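Long-range contacts in Cow rumen GH26 endo-mannanase (Metagenome, PDB 6UEH), which probably cleaves internal beta-1,4-mannosidic linkages in mannans such as galactomannan, as a GH26 endo-mannanase with an accessory domain: residues 78-89 / 100-108; 151-161 / 300-308. All coordinates share one frame; numbering follows the deposited sequence.

Contact 1 (78-89 / 100-108); sequences QTISVNGIDYQY and FDFGMHRLN
The Tyr87 ring lies flat on the His105 imidazole in a face-to-face stack. Their centroids are 3.7 Å apart and the planes differ by 17°. The two side chains run antiparallel to each other, and His105 ND1 sits over the centre of the tyrosine ring. His105 turns CG beside its own backbone N (chi1 -52°), and NE2 then reaches back to donate to Phe102 O at 2.7 Å. That bond is bent but arrives in the carbonyl plane, and with the Tyr87 stack it limits the turning of the imidazole. Tyr89 meets the edge of the same imidazole, with its OH 3.0 Å from His105 NE2. One face of the Tyr89 ring is covered by Phe102 CA, a CH-pi contact 4.1 Å from the ring centroid. The Phe102 ring turns its edge toward that Tyr89 ring in an offset edge-to-face pair, planes at 83°. Gly103 leaves room for the phenol, since a CB there would clash with Tyr89 OH. Beyond the rings, Val82 CG1 packs on Leu107 CD2 at 3.7 Å. A water links Tyr87 OH to Arg106 O, to which it donates at 2.6 Å. Hairpin 78-89 turns through a type II' turn, and its sheet also holds strand 110-117. Strand 97-107 pairs with strand 59-69 in the other sheet. Aromatic side chains packed between two antiparallel sheets fit the beta-sandwich of a CBM6-type domain.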
loop_
_atom_site.group_PDB
_atom_site.type_symbol
_atom_site.label_atom_id
_atom_site.label_comp_id
_atom_site.label_asym_id
_atom_site.label_seq_id
_atom_site.Cartn_x
_atom_site.Cartn_y
_atom_site.Cartn_z
ATOM N N GLN A 78 4.599 7.070 -21.636
ATOM C CA GLN A 78 6.023 7.071 -21.937
ATOM C C GLN A 78 6.741 6.159 -20.953
ATOM O O GLN A 78 6.205 5.838 -19.890
ATOM C CB GLN A 78 6.598 8.487 -21.876
ATOM C CG GLN A 78 5.951 9.463 -22.842
ATOM C CD GLN A 78 6.123 9.056 -24.289
ATOM O OE1 GLN A 78 7.177 8.560 -24.687
ATOM N NE2 GLN A 78 5.079 9.260 -25.086
ATOM N N THR A 79 7.953 5.747 -21.303
ATOM C CA THR A 79 8.697 4.817 -20.467
ATOM C C THR A 79 10.139 5.252 -20.255
ATOM O O THR A 79 10.911 5.365 -21.208
ATOM C CB THR A 79 8.688 3.400 -21.070
ATOM O OG1 THR A 79 7.347 2.895 -21.083
ATOM C CG2 THR A 79 9.570 2.464 -20.251
ATOM N N ILE A 80 10.495 5.506 -19.001
ATOM C CA ILE A 80 11.891 5.721 -18.651
ATOM C C ILE A 80 12.429 4.413 -18.086
ATOM O O ILE A 80 11.711 3.668 -17.418
ATOM C CB ILE A 80 12.081 6.887 -17.648
ATOM C CG1 ILE A 80 13.572 7.203 -17.469
ATOM C CG2 ILE A 80 11.396 6.590 -16.314
ATOM C CD1 ILE A 80 13.844 8.469 -16.683
ATOM N N SER A 81 13.687 4.119 -18.386
ATOM C CA SER A 81 14.258 2.833 -18.036
ATOM C C SER A 81 15.662 2.985 -17.477
ATOM O O SER A 81 16.486 3.713 -18.031
ATOM C CB SER A 81 14.267 1.914 -19.259
ATOM O OG SER A 81 14.837 0.655 -18.956
ATOM N N VAL A 82 15.924 2.305 -16.367
ATOM C CA VAL A 82 17.265 2.255 -15.808
ATOM C C VAL A 82 17.791 0.837 -15.950
ATOM O O VAL A 82 17.321 -0.081 -15.272
ATOM C CB VAL A 82 17.299 2.685 -14.336
ATOM C CG1 VAL A 82 18.710 2.554 -13.783
ATOM C CG2 VAL A 82 16.798 4.115 -14.196
ATOM N N ASN A 83 18.768 0.679 -16.837
ATOM C CA ASN A 83 19.265 -0.627 -17.240
ATOM C C ASN A 83 18.108 -1.508 -17.701
ATOM O O ASN A 83 17.495 -1.229 -18.731
ATOM C CB ASN A 83 20.063 -1.278 -16.105
ATOM C CG ASN A 83 21.406 -0.594 -15.877
ATOM O OD1 ASN A 83 22.086 -0.211 -16.830
ATOM N ND2 ASN A 83 21.786 -0.429 -14.615
ATOM N N GLY A 84 17.788 -2.548 -16.938
ATOM C CA GLY A 84 16.748 -3.477 -17.350
ATOM C C GLY A 84 15.355 -3.199 -16.807
ATOM O O GLY A 84 14.401 -3.901 -17.149
ATOM N N ILE A 85 15.230 -2.175 -15.968
ATOM C CA ILE A 85 13.971 -1.903 -15.276
ATOM C C ILE A 85 13.214 -0.738 -15.909
ATOM O O ILE A 85 13.793 0.317 -16.161
ATOM C CB ILE A 85 14.219 -1.601 -13.784
ATOM C CG1 ILE A 85 15.059 -2.715 -13.153
ATOM C CG2 ILE A 85 12.903 -1.431 -13.039
ATOM C CD1 ILE A 85 15.418 -2.468 -11.703
ATOM N N ASP A 86 11.922 -0.937 -16.163
ATOM C CA ASP A 86 11.089 0.090 -16.791
ATOM C C ASP A 86 10.166 0.792 -15.796
ATOM O O ASP A 86 9.625 0.165 -14.882
ATOM C CB ASP A 86 10.231 -0.511 -17.909
ATOM C CG ASP A 86 11.052 -1.029 -19.071
ATOM O OD1 ASP A 86 12.256 -0.711 -19.153
ATOM O OD2 ASP A 86 10.479 -1.751 -19.914
ATOM N N TYR A 87 9.979 2.093 -15.999
ATOM C CA TYR A 87 9.020 2.873 -15.226
ATOM C C TYR A 87 8.120 3.656 -16.176
ATOM O O TYR A 87 8.612 4.383 -17.041
ATOM C CB TYR A 87 9.736 3.823 -14.270
ATOM C CG TYR A 87 10.816 3.164 -13.443
ATOM C CD1 TYR A 87 10.505 2.481 -12.274
ATOM C CD2 TYR A 87 12.151 3.235 -13.827
ATOM C CE1 TYR A 87 11.492 1.879 -11.511
ATOM C CE2 TYR A 87 13.146 2.639 -13.069
ATOM C CZ TYR A 87 12.810 1.962 -11.912
ATOM O OH TYR A 87 13.792 1.364 -11.154
ATOM N N GLN A 88 6.809 3.510 -16.012
ATOM C CA GLN A 88 5.846 4.103 -16.940
ATOM C C GLN A 88 5.249 5.416 -16.435
ATOM O O GLN A 88 4.874 5.536 -15.267
ATOM C CB GLN A 88 4.713 3.114 -17.238
ATOM C CG GLN A 88 5.113 1.935 -18.116
ATOM C CD GLN A 88 5.857 0.856 -17.354
ATOM O OE1 GLN A 88 5.654 0.675 -16.154
ATOM N NE2 GLN A 88 6.725 0.130 -18.052
ATOM N N TYR A 89 5.154 6.391 -17.336
ATOM C CA TYR A 89 4.571 7.692 -17.023
ATOM C C TYR A 89 3.680 8.176 -18.161
ATOM O O TYR A 89 4.003 7.993 -19.336
ATOM C CB TYR A 89 5.670 8.727 -16.744
ATOM C CG TYR A 89 6.444 8.457 -15.477
ATOM C CD1 TYR A 89 7.545 7.609 -15.478
ATOM C CD2 TYR A 89 6.071 9.045 -14.276
ATOM C CE1 TYR A 89 8.252 7.352 -14.319
ATOM C CE2 TYR A 89 6.771 8.796 -13.111
ATOM C CZ TYR A 89 7.860 7.948 -13.139
ATOM O OH TYR A 89 8.558 7.696 -11.981
ATOM N N PHE A 100 8.941 17.810 -17.075
ATOM C CA PHE A 100 8.154 16.675 -16.616
ATOM C C PHE A 100 8.946 15.843 -15.612
ATOM O O PHE A 100 10.131 15.582 -15.809
ATOM C CB PHE A 100 7.711 15.800 -17.791
ATOM C CG PHE A 100 6.735 14.724 -17.403
ATOM C CD1 PHE A 100 5.377 14.994 -17.343
ATOM C CD2 PHE A 100 7.175 13.451 -17.081
ATOM C CE1 PHE A 100 4.476 14.014 -16.976
ATOM C CE2 PHE A 100 6.278 12.464 -16.712
ATOM C CZ PHE A 100 4.928 12.746 -16.661
ATOM N N ASP A 101 8.275 15.433 -14.540
ATOM C CA ASP A 101 8.885 14.640 -13.476
ATOM C C ASP A 101 8.797 13.154 -13.807
ATOM O O ASP A 101 7.714 12.568 -13.795
ATOM C CB ASP A 101 8.197 14.952 -12.138
ATOM C CG ASP A 101 8.746 14.138 -10.973
ATOM O OD1 ASP A 101 9.825 13.520 -11.100
ATOM O OD2 ASP A 101 8.091 14.133 -9.909
ATOM N N PHE A 102 9.944 12.550 -14.107
ATOM C CA PHE A 102 9.998 11.129 -14.428
ATOM C C PHE A 102 10.384 10.285 -13.212
ATOM O O PHE A 102 10.844 9.153 -13.356
ATOM C CB PHE A 102 10.977 10.873 -15.579
ATOM C CG PHE A 102 10.410 11.188 -16.938
ATOM C CD1 PHE A 102 9.474 10.348 -17.524
ATOM C CD2 PHE A 102 10.816 12.315 -17.631
ATOM C CE1 PHE A 102 8.949 10.633 -18.771
ATOM C CE2 PHE A 102 10.296 12.603 -18.883
ATOM C CZ PHE A 102 9.361 11.761 -19.453
ATOM N N GLY A 103 10.204 10.849 -12.020
ATOM C CA GLY A 103 10.324 10.098 -10.780
ATOM C C GLY A 103 11.718 9.918 -10.207
ATOM O O GLY A 103 12.716 10.325 -10.805
ATOM N N MET A 104 11.774 9.311 -9.026
ATOM C CA MET A 104 13.038 8.985 -8.376
ATOM C C MET A 104 13.285 7.493 -8.497
ATOM O O MET A 104 12.439 6.688 -8.110
ATOM C CB MET A 104 13.030 9.390 -6.904
ATOM C CG MET A 104 12.168 10.588 -6.576
ATOM S SD MET A 104 12.099 10.859 -4.793
ATOM C CE MET A 104 10.857 12.147 -4.703
ATOM N N HIS A 105 14.441 7.119 -9.031
ATOM C CA HIS A 105 14.717 5.712 -9.274
ATOM C C HIS A 105 16.135 5.333 -8.876
ATOM O O HIS A 105 17.025 6.179 -8.788
ATOM C CB HIS A 105 14.455 5.380 -10.742
ATOM C CG HIS A 105 13.103 5.815 -11.212
ATOM N ND1 HIS A 105 11.937 5.260 -10.729
ATOM C CD2 HIS A 105 12.728 6.772 -12.092
ATOM C CE1 HIS A 105 10.902 5.846 -11.304
ATOM N NE2 HIS A 105 11.355 6.767 -12.136
ATOM N N ARG A 106 16.327 4.045 -8.623
ATOM C CA ARG A 106 17.595 3.539 -8.126
ATOM C C ARG A 106 18.646 3.453 -9.224
ATOM O O ARG A 106 18.415 2.860 -10.278
ATOM C CB ARG A 106 17.384 2.166 -7.482
ATOM C CG ARG A 106 18.626 1.519 -6.901
ATOM C CD ARG A 106 18.219 0.313 -6.064
ATOM N NE ARG A 106 19.355 -0.477 -5.603
ATOM C CZ ARG A 106 19.252 -1.486 -4.743
ATOM N NH1 ARG A 106 18.065 -1.817 -4.252
ATOM N NH2 ARG A 106 20.333 -2.161 -4.374
ATOM N N LEU A 107 19.792 4.076 -8.977
ATOM C CA LEU A 107 20.980 3.828 -9.778
ATOM C C LEU A 107 21.894 2.914 -8.980
ATOM O O LEU A 107 22.064 3.095 -7.773
ATOM C CB LEU A 107 21.701 5.126 -10.140
ATOM C CG LEU A 107 20.956 6.122 -11.027
ATOM C CD1 LEU A 107 21.891 7.239 -11.449
ATOM C CD2 LEU A 107 20.359 5.434 -12.240
ATOM N N ASN A 108 22.475 1.927 -9.648
ATOM C CA ASN A 108 23.326 0.970 -8.963
ATOM C C ASN A 108 24.803 1.203 -9.251
ATOM O O ASN A 108 25.158 1.812 -10.264
ATOM C CB ASN A 108 22.914 -0.451 -9.343
ATOM C CG ASN A 108 21.567 -0.836 -8.759
ATOM O OD1 ASN A 108 21.322 -0.648 -7.567
ATOM N ND2 ASN A 108 20.678 -1.353 -9.598
HETATM O O HOH W 1 16.756 1.023 -11.133
#

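Contact 2 (151-161 / 300-308); sequences TKEAQKLQDYL and QDEKVPLIF
Glu153 sets CG beside its backbone N (chi1 -68°) and bends at chi2 (80°), which lays its carboxylate across the aliphatic part of the Lys303 side chain. Glu153 OE2 comes 3.5 Å from Lys303 CD, and Glu153 CG rests 3.5 Å from Lys303 O. Lys152 bends at chi4 and brings NZ to the syn side of Glu153 OE2, 2.8 Å away, in a salt bridge. The ammonium groups of Lys152 and Lys303 also come close, with their NZ atoms 3.4 Å apart. The carboxylate lies near both charges, although Lys303 NZ is beyond salt-bridge range. An alanine in place of Glu153 would probably leave the Lys152 ammonium without its salt-bridge mate, close to that of Lys303, and uncover the Lys303 chain. Next to these charges, the Pro305 ring packs against the first turn of the helix, its CB 3.8 Å from Ala154 CA. Leu157 CD2 crosses to the same proline CB at 4.0 Å. Farther along, Leu161 CD1 and Ile307 CD1 meet tip to tip at 4.2 Å. Thr151 caps the helix by accepting from Ala154 N, and its methyl touches Gln300 OE1, whose hydrogen bond comes from His355 N. Helix 280-301 ends in a Schellman motif with Lys303 at positive phi. No hydrogen bond joins the segments directly. The helix is therefore held to the start of barrel strand 306-309 mainly by apolar contacts, with the charged groups toward the solvent-facing side.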
loop_
_atom_site.group_PDB
_atom_site.type_symbol
_atom_site.label_atom_id
_atom_site.label_comp_id
_atom_site.label_asym_id
_atom_site.label_seq_id
_atom_site.Cartn_x
_atom_site.Cartn_y
_atom_site.Cartn_z
ATOM N N THR A 151 -9.348 8.675 21.670
ATOM C CA THR A 151 -8.867 8.446 23.028
ATOM C C THR A 151 -7.389 8.804 23.118
ATOM O O THR A 151 -6.705 8.873 22.100
ATOM C CB THR A 151 -9.066 6.988 23.472
ATOM O OG1 THR A 151 -8.264 6.124 22.655
ATOM C CG2 THR A 151 -10.533 6.588 23.359
ATOM N N LYS A 152 -6.897 9.032 24.331
ATOM C CA LYS A 152 -5.500 9.417 24.499
ATOM C C LYS A 152 -4.566 8.282 24.078
ATOM O O LYS A 152 -3.497 8.529 23.525
ATOM C CB LYS A 152 -5.217 9.848 25.944
ATOM C CG LYS A 152 -5.466 8.788 27.005
ATOM C CD LYS A 152 -5.186 9.348 28.396
ATOM C CE LYS A 152 -5.226 8.264 29.464
ATOM N NZ LYS A 152 -6.560 7.608 29.558
ATOM N N GLU A 153 -4.981 7.042 24.314
ATOM C CA GLU A 153 -4.171 5.890 23.934
ATOM C C GLU A 153 -4.035 5.789 22.418
ATOM O O GLU A 153 -2.957 5.491 21.907
ATOM C CB GLU A 153 -4.762 4.593 24.494
ATOM C CG GLU A 153 -4.698 4.473 26.013
ATOM C CD GLU A 153 -5.791 5.255 26.713
ATOM O OE1 GLU A 153 -6.774 5.642 26.046
ATOM O OE2 GLU A 153 -5.670 5.482 27.934
ATOM N N ALA A 154 -5.128 6.042 21.704
ATOM C CA ALA A 154 -5.118 5.993 20.244
ATOM C C ALA A 154 -4.222 7.076 19.650
ATOM O O ALA A 154 -3.421 6.810 18.753
ATOM C CB ALA A 154 -6.535 6.125 19.702
ATOM N N GLN A 155 -4.361 8.297 20.155
ATOM C CA GLN A 155 -3.584 9.421 19.650
ATOM C C GLN A 155 -2.100 9.259 19.971
ATOM O O GLN A 155 -1.239 9.589 19.153
ATOM C CB GLN A 155 -4.112 10.738 20.222
ATOM C CG GLN A 155 -3.434 11.971 19.643
ATOM C CD GLN A 155 -3.560 12.046 18.133
ATOM O OE1 GLN A 155 -4.624 12.363 17.602
ATOM N NE2 GLN A 155 -2.471 11.745 17.433
ATOM N N LYS A 156 -1.802 8.743 21.160
ATOM C CA LYS A 156 -0.417 8.498 21.550
ATOM C C LYS A 156 0.218 7.409 20.687
ATOM O O LYS A 156 1.392 7.505 20.326
ATOM C CB LYS A 156 -0.331 8.127 23.033
ATOM C CG LYS A 156 -0.445 9.330 23.961
ATOM C CD LYS A 156 -0.857 8.936 25.371
ATOM C CE LYS A 156 0.205 8.113 26.065
ATOM N NZ LYS A 156 -0.198 7.792 27.468
ATOM N N LEU A 157 -0.557 6.381 20.352
ATOM C CA LEU A 157 -0.069 5.332 19.455
ATOM C C LEU A 157 0.226 5.900 18.067
ATOM O O LEU A 157 1.291 5.651 17.503
ATOM C CB LEU A 157 -1.079 4.182 19.354
ATOM C CG LEU A 157 -0.793 3.100 18.305
ATOM C CD1 LEU A 157 0.612 2.526 18.456
ATOM C CD2 LEU A 157 -1.835 1.986 18.384
ATOM N N GLN A 158 -0.714 6.670 17.527
ATOM C CA GLN A 158 -0.543 7.267 16.207
ATOM C C GLN A 158 0.669 8.195 16.170
ATOM O O GLN A 158 1.401 8.238 15.177
ATOM C CB GLN A 158 -1.804 8.030 15.791
ATOM C CG GLN A 158 -1.757 8.617 14.379
ATOM C CD GLN A 158 -2.017 7.584 13.288
ATOM O OE1 GLN A 158 -1.715 6.401 13.447
ATOM N NE2 GLN A 158 -2.585 8.033 12.174
ATOM N N ASP A 159 0.887 8.928 17.256
ATOM C CA ASP A 159 2.026 9.833 17.333
ATOM C C ASP A 159 3.338 9.063 17.406
ATOM O O ASP A 159 4.333 9.480 16.817
ATOM C CB ASP A 159 1.892 10.775 18.529
ATOM C CG ASP A 159 0.962 11.934 18.245
ATOM O OD1 ASP A 159 0.857 12.336 17.067
ATOM O OD2 ASP A 159 0.335 12.441 19.195
ATOM N N TYR A 160 3.342 7.941 18.122
ATOM C CA TYR A 160 4.527 7.090 18.155
ATOM C C TYR A 160 4.860 6.586 16.756
ATOM O O TYR A 160 6.022 6.583 16.347
ATOM C CB TYR A 160 4.346 5.893 19.089
ATOM C CG TYR A 160 5.421 4.850 18.867
ATOM C CD1 TYR A 160 6.701 5.028 19.378
ATOM C CD2 TYR A 160 5.168 3.704 18.116
ATOM C CE1 TYR A 160 7.691 4.091 19.163
ATOM C CE2 TYR A 160 6.156 2.762 17.895
ATOM C CZ TYR A 160 7.415 2.960 18.422
ATOM O OH TYR A 160 8.403 2.026 18.209
ATOM N N LEU A 161 3.833 6.141 16.036
ATOM C CA LEU A 161 4.002 5.664 14.668
ATOM C C LEU A 161 4.584 6.763 13.786
ATOM O O LEU A 161 5.486 6.519 12.987
ATOM C CB LEU A 161 2.669 5.179 14.093
ATOM C CG LEU A 161 1.998 4.025 14.839
ATOM C CD1 LEU A 161 0.630 3.701 14.245
ATOM C CD2 LEU A 161 2.894 2.795 14.838
ATOM N N GLN A 300 -11.997 -0.562 24.284
ATOM C CA GLN A 300 -12.032 0.826 24.734
ATOM C C GLN A 300 -12.163 0.903 26.254
ATOM O O GLN A 300 -11.526 1.741 26.896
ATOM C CB GLN A 300 -13.173 1.596 24.062
ATOM C CG GLN A 300 -13.248 3.061 24.486
ATOM C CD GLN A 300 -14.047 3.925 23.522
ATOM O OE1 GLN A 300 -13.503 4.464 22.558
ATOM N NE2 GLN A 300 -15.343 4.064 23.783
ATOM N N ASP A 301 -12.976 0.016 26.823
ATOM C CA ASP A 301 -13.138 -0.063 28.273
ATOM C C ASP A 301 -11.810 -0.305 28.979
ATOM O O ASP A 301 -11.555 0.251 30.046
ATOM C CB ASP A 301 -14.121 -1.175 28.652
ATOM C CG ASP A 301 -15.562 -0.809 28.369
ATOM O OD1 ASP A 301 -15.868 0.398 28.280
ATOM O OD2 ASP A 301 -16.396 -1.733 28.253
ATOM N N GLU A 302 -10.972 -1.145 28.382
ATOM C CA GLU A 302 -9.681 -1.485 28.969
ATOM C C GLU A 302 -8.564 -0.611 28.401
ATOM O O GLU A 302 -7.383 -0.937 28.533
ATOM C CB GLU A 302 -9.365 -2.965 28.739
ATOM C CG GLU A 302 -10.461 -3.921 29.207
ATOM C CD GLU A 302 -10.565 -4.022 30.720
ATOM O OE1 GLU A 302 -9.635 -3.567 31.419
ATOM O OE2 GLU A 302 -11.581 -4.568 31.209
ATOM N N LYS A 303 -8.956 0.494 27.767
ATOM C CA LYS A 303 -8.023 1.493 27.243
ATOM C C LYS A 303 -7.029 0.901 26.247
ATOM O O LYS A 303 -5.831 1.191 26.300
ATOM C CB LYS A 303 -7.269 2.175 28.390
ATOM C CG LYS A 303 -8.173 2.928 29.352
ATOM C CD LYS A 303 -7.372 3.645 30.425
ATOM C CE LYS A 303 -8.282 4.470 31.322
ATOM N NZ LYS A 303 -9.072 5.460 30.531
ATOM N N VAL A 304 -7.537 0.077 25.339
ATOM C CA VAL A 304 -6.705 -0.541 24.315
ATOM C C VAL A 304 -6.978 0.071 22.947
ATOM O O VAL A 304 -8.087 -0.039 22.423
ATOM C CB VAL A 304 -6.934 -2.063 24.234
ATOM C CG1 VAL A 304 -6.122 -2.655 23.094
ATOM C CG2 VAL A 304 -6.570 -2.727 25.554
ATOM N N PRO A 305 -5.962 0.730 22.371
ATOM C CA PRO A 305 -6.048 1.282 21.018
ATOM C C PRO A 305 -5.865 0.182 19.978
ATOM O O PRO A 305 -5.246 -0.840 20.276
ATOM C CB PRO A 305 -4.893 2.281 20.977
ATOM C CG PRO A 305 -3.880 1.686 21.895
ATOM C CD PRO A 305 -4.663 1.024 23.003
ATOM N N LEU A 306 -6.393 0.396 18.778
ATOM C CA LEU A 306 -6.351 -0.621 17.735
ATOM C C LEU A 306 -6.196 -0.004 16.348
ATOM O O LEU A 306 -6.928 0.914 15.985
ATOM C CB LEU A 306 -7.624 -1.479 17.784
ATOM C CG LEU A 306 -7.777 -2.598 16.753
ATOM C CD1 LEU A 306 -6.769 -3.712 17.017
ATOM C CD2 LEU A 306 -9.202 -3.137 16.756
ATOM N N ILE A 307 -5.239 -0.505 15.574
ATOM C CA ILE A 307 -5.174 -0.160 14.158
ATOM C C ILE A 307 -6.237 -0.986 13.441
ATOM O O ILE A 307 -6.015 -2.150 13.102
ATOM C CB ILE A 307 -3.782 -0.422 13.555
ATOM C CG1 ILE A 307 -2.711 0.331 14.350
ATOM C CG2 ILE A 307 -3.751 -0.015 12.084
ATOM C CD1 ILE A 307 -1.292 -0.008 13.954
ATOM N N PHE A 308 -7.401 -0.380 13.237
ATOM C CA PHE A 308 -8.566 -1.086 12.719
ATOM C C PHE A 308 -8.633 -0.981 11.198
ATOM O O PHE A 308 -8.699 0.120 10.644
ATOM C CB PHE A 308 -9.839 -0.526 13.364
ATOM C CG PHE A 308 -11.078 -1.314 13.055
ATOM C CD1 PHE A 308 -11.066 -2.698 13.096
ATOM C CD2 PHE A 308 -12.265 -0.668 12.743
ATOM C CE1 PHE A 308 -12.212 -3.425 12.817
ATOM C CE2 PHE A 308 -13.413 -1.390 12.465
ATOM C CZ PHE A 308 -13.385 -2.768 12.502
#

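Overall arrangement
The two contacts lie far apart, and the chain's centre falls between them. Their centres are about 40 Å apart, and their nearest atoms are about 19 Å apart. Both segments of contact 1 come before those of contact 2 in the chain. Contact 1 lies in the CBM6 range and joins the two antiparallel sheets of the accessory domain, which also carries the calcium site. Contact 2 lies in the GH26 range, where helix 152-164 packs against strand 306-309 of the eight-stranded parallel barrel. They share no helix, strand or sheet. Each is thus internal to its own domain. Arg106 nevertheless reaches Glu441 and Asn437 of the GH26 range, so contact 1 borders the interface between the domains.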